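Local coordinates for NUDIX hydrolase (Jonesia denitrificans, PDB 4KTB), which is of uncharacterised function but belongs to the NUDIX clan and may hydrolyse diadenosine tetraphosphate asymmetrically, at residues V40-V45 against R86-R91. Numbering follows the deposited sequence.
Sequences VYVDAV and RDALVR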
ATOM      1  N   VAL A  40      -5.713  -2.117  20.093  1.00 11.66           N
ATOM      2  CA  VAL A  40      -5.131  -1.391  18.964  1.00  9.14           C
ATOM      3  C   VAL A  40      -3.746  -0.868  19.330  1.00  6.95           C
ATOM      4  O   VAL A  40      -3.580  -0.110  20.288  1.00  8.16           O
ATOM      5  CB  VAL A  40      -6.003  -0.219  18.512  1.00  5.70           C
ATOM      6  CG1 VAL A  40      -5.382   0.444  17.305  1.00  6.16           C
ATOM      7  CG2 VAL A  40      -7.394  -0.711  18.170  1.00  5.85           C
ATOM      8  N   TYR A  41      -2.761  -1.288  18.550  1.00  5.46           N
ATOM      9  CA  TYR A  41      -1.370  -0.955  18.771  1.00  5.41           C
ATOM     10  C   TYR A  41      -0.792  -0.275  17.548  1.00  5.08           C
ATOM     11  O   TYR A  41      -1.374  -0.331  16.482  1.00  4.92           O
ATOM     12  CB  TYR A  41      -0.578  -2.240  19.035  1.00  5.64           C
ATOM     13  CG  TYR A  41      -0.398  -2.488  20.497  1.00  6.07           C
ATOM     14  CD1 TYR A  41      -1.490  -2.574  21.334  1.00  6.35           C
ATOM     15  CD2 TYR A  41       0.863  -2.586  21.048  1.00  7.25           C
ATOM     16  CE1 TYR A  41      -1.328  -2.785  22.687  1.00 12.10           C
ATOM     17  CE2 TYR A  41       1.039  -2.797  22.398  1.00 11.96           C
ATOM     18  CZ  TYR A  41      -0.061  -2.897  23.209  1.00 16.46           C
ATOM     19  OH  TYR A  41       0.107  -3.105  24.553  1.00 26.35           O
ATOM     20  N   VAL A  42       0.363   0.363  17.718  1.00 11.49           N
ATOM     21  CA  VAL A  42       1.198   0.767  16.589  1.00 10.30           C
ATOM     22  C   VAL A  42       2.616   0.239  16.764  1.00 10.47           C
ATOM     23  O   VAL A  42       3.093   0.068  17.887  1.00  5.19           O
ATOM     24  CB  VAL A  42       1.274   2.317  16.394  1.00 10.95           C
ATOM     25  CG1 VAL A  42      -0.042   2.893  15.862  1.00  6.38           C
ATOM     26  CG2 VAL A  42       1.700   3.006  17.690  1.00 12.42           C
ATOM     27  N   ASP A  43       3.269  -0.021  15.637  1.00  8.89           N
ATOM     28  CA  ASP A  43       4.700  -0.248  15.611  1.00 10.33           C
ATOM     29  C   ASP A  43       5.290   0.764  14.658  1.00 10.97           C
ATOM     30  O   ASP A  43       4.738   1.010  13.577  1.00 11.47           O
ATOM     31  CB  ASP A  43       5.039  -1.660  15.121  1.00 13.99           C
ATOM     32  CG  ASP A  43       4.799  -2.726  16.173  1.00 18.02           C
ATOM     33  OD1 ASP A  43       5.677  -2.921  17.025  1.00 18.32           O
ATOM     34  OD2 ASP A  43       3.739  -3.384  16.137  1.00 19.72           O
ATOM     35  N   ALA A  44       6.390   1.374  15.076  1.00  9.63           N
ATOM     36  CA  ALA A  44       7.116   2.290  14.218  1.00  7.59           C
ATOM     37  C   ALA A  44       8.516   1.745  14.060  1.00  6.92           C
ATOM     38  O   ALA A  44       9.189   1.496  15.052  1.00 13.18           O
ATOM     39  CB  ALA A  44       7.158   3.660  14.833  1.00 10.22           C
ATOM     40  N   VAL A  45       8.948   1.561  12.817  1.00  8.90           N
ATOM     41  CA  VAL A  45      10.334   1.203  12.535  1.00 12.59           C
ATOM     42  C   VAL A  45      11.114   2.492  12.274  1.00 10.44           C
ATOM     43  O   VAL A  45      10.872   3.188  11.280  1.00  8.37           O
ATOM     44  CB  VAL A  45      10.458   0.227  11.356  1.00 13.98           C
ATOM     45  CG1 VAL A  45      11.881   0.159  10.880  1.00 17.61           C
ATOM     46  CG2 VAL A  45      10.027  -1.156  11.758  1.00 14.56           C
ATOM     47  N   ARG A  86      -2.063   8.362  14.044  1.00  7.81           N
ATOM     48  CA  ARG A  86      -0.877   9.127  13.668  1.00 10.10           C
ATOM     49  C   ARG A  86      -0.328   9.880  14.876  1.00 13.79           C
ATOM     50  O   ARG A  86       0.878  10.106  14.971  1.00 15.77           O
ATOM     51  CB  ARG A  86      -1.164  10.085  12.498  1.00  7.05           C
ATOM     52  CG  ARG A  86      -2.110  11.238  12.811  1.00  7.58           C
ATOM     53  CD  ARG A  86      -2.349  12.089  11.552  1.00  8.14           C
ATOM     54  NE  ARG A  86      -2.848  11.285  10.428  1.00 10.01           N
ATOM     55  CZ  ARG A  86      -2.187  11.039   9.296  1.00 10.76           C
ATOM     56  NH1 ARG A  86      -2.746  10.290   8.355  1.00  8.33           N
ATOM     57  NH2 ARG A  86      -0.977  11.542   9.095  1.00  9.82           N
ATOM     58  N   ASP A  87      -1.221  10.236  15.806  1.00 13.31           N
ATOM     59  CA  ASP A  87      -0.850  10.915  17.051  1.00 13.06           C
ATOM     60  C   ASP A  87      -0.216   9.947  18.053  1.00 12.01           C
ATOM     61  O   ASP A  87       0.707  10.305  18.778  1.00  9.60           O
ATOM     62  CB  ASP A  87      -2.077  11.564  17.711  1.00 11.32           C
ATOM     63  CG  ASP A  87      -2.589  12.771  16.953  1.00 13.58           C
ATOM     64  OD1 ASP A  87      -1.775  13.467  16.317  1.00  9.28           O
ATOM     65  OD2 ASP A  87      -3.814  13.025  17.005  1.00 15.76           O
ATOM     66  N   ALA A  88      -0.754   8.735  18.119  1.00 10.34           N
ATOM     67  CA  ALA A  88      -0.113   7.673  18.892  1.00 12.06           C
ATOM     68  C   ALA A  88       1.302   7.443  18.372  1.00 12.17           C
ATOM     69  O   ALA A  88       2.209   7.147  19.141  1.00 10.50           O
ATOM     70  CB  ALA A  88      -0.913   6.388  18.816  1.00  6.21           C
ATOM     71  N   LEU A  89       1.492   7.589  17.064  1.00  6.50           N
ATOM     72  CA  LEU A  89       2.819   7.416  16.486  1.00  8.64           C
ATOM     73  C   LEU A  89       3.744   8.490  17.035  1.00 11.38           C
ATOM     74  O   LEU A  89       4.856   8.215  17.487  1.00 14.60           O
ATOM     75  CB  LEU A  89       2.767   7.514  14.960  1.00  8.42           C
ATOM     76  CG  LEU A  89       2.156   6.333  14.220  1.00  6.81           C
ATOM     77  CD1 LEU A  89       2.049   6.700  12.760  1.00  6.06           C
ATOM     78  CD2 LEU A  89       3.000   5.064  14.414  1.00  5.83           C
ATOM     79  N   VAL A  90       3.268   9.724  16.997  1.00  8.27           N
ATOM     80  CA  VAL A  90       4.043  10.845  17.499  1.00  9.93           C
ATOM     81  C   VAL A  90       4.407  10.619  18.961  1.00 11.63           C
ATOM     82  O   VAL A  90       5.562  10.756  19.365  1.00 13.92           O
ATOM     83  CB  VAL A  90       3.241  12.134  17.394  1.00 11.10           C
ATOM     84  CG1 VAL A  90       3.957  13.249  18.111  1.00 11.87           C
ATOM     85  CG2 VAL A  90       2.994  12.500  15.929  1.00 12.35           C
ATOM     86  N   ARG A  91       3.407  10.255  19.750  1.00  9.40           N
ATOM     87  CA  ARG A  91       3.586  10.046  21.177  1.00  8.59           C
ATOM     88  C   ARG A  91       4.607   8.961  21.474  1.00 11.48           C
ATOM     89  O   ARG A  91       5.395   9.081  22.397  1.00  9.22           O
ATOM     90  CB  ARG A  91       2.245   9.690  21.810  1.00  8.41           C
ATOM     91  CG  ARG A  91       2.307   9.484  23.291  1.00 14.58           C
ATOM     92  CD  ARG A  91       0.916   9.396  23.892  1.00 15.69           C
ATOM     93  NE  ARG A  91       0.155   8.286  23.331  1.00 15.54           N
ATOM     94  CZ  ARG A  91       0.225   7.041  23.778  1.00 15.00           C
ATOM     95  NH1 ARG A  91       1.033   6.749  24.789  1.00 12.96           N
ATOM     96  NH2 ARG A  91      -0.511   6.097  23.209  1.00 16.11           N
TER
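Val-42 and Leu-89 mark the closest register between strand segment 40-45 and helix segment 86-91, their CA atoms 6.8 Å apart. The two axes approach to 8.9 Å at a signed crossing angle of -55°, so the helix runs slantwise over the strand and meets it at few residues; 159 Å² is buried, counting both sides. No hydrogen bond joins the segments, and the contact is apolar.

Leu-89 carries it through one methyl. Its CA-CB bond does not aim at the strand, but CG stands anti to the carbonyl carbon (chi1 -73°) and the branch beyond it brings CD2 across. CD2 lies 3.8 Å from Val-42 CB and 4.0 Å from Val-42 CG1, and at 4.1 Å also reaches Val-42 CG2; three similar distances show the methyl resting on the whole fork of the valine. The same CD2 comes within 4.4 Å of Ala-44 CB, thereby touching two alternate residues of the strand, Val-42 and Ala-44, whose CB atoms both face the helix. Ala-88, the preceding helix residue, adds a looser contact, its CB 4.4 Å from Val-42 CG2.

Alternation along the strand explains the selection: Val-42 and Ala-44 point at the helix, whereas Asp-43 turns to the other face, where OD2 hydrogen-bonds Ser-135 and Tyr-117; its side chain lies about 8 Å from a bound sodium ion, too far to be a ligand. The helix-side layer continues with Val-85, His-92 and Ile-93 of helix 85-97, while Tyr-138 of the adjoining parallel strand 133-141 touches Leu-89.

Apolar packing of helix 85-97 against one face of a mixed sheet, with the buried Asp-43 on the opposite face of the strand, is consistent with the alpha/beta/alpha sandwich of the NUDIX fold.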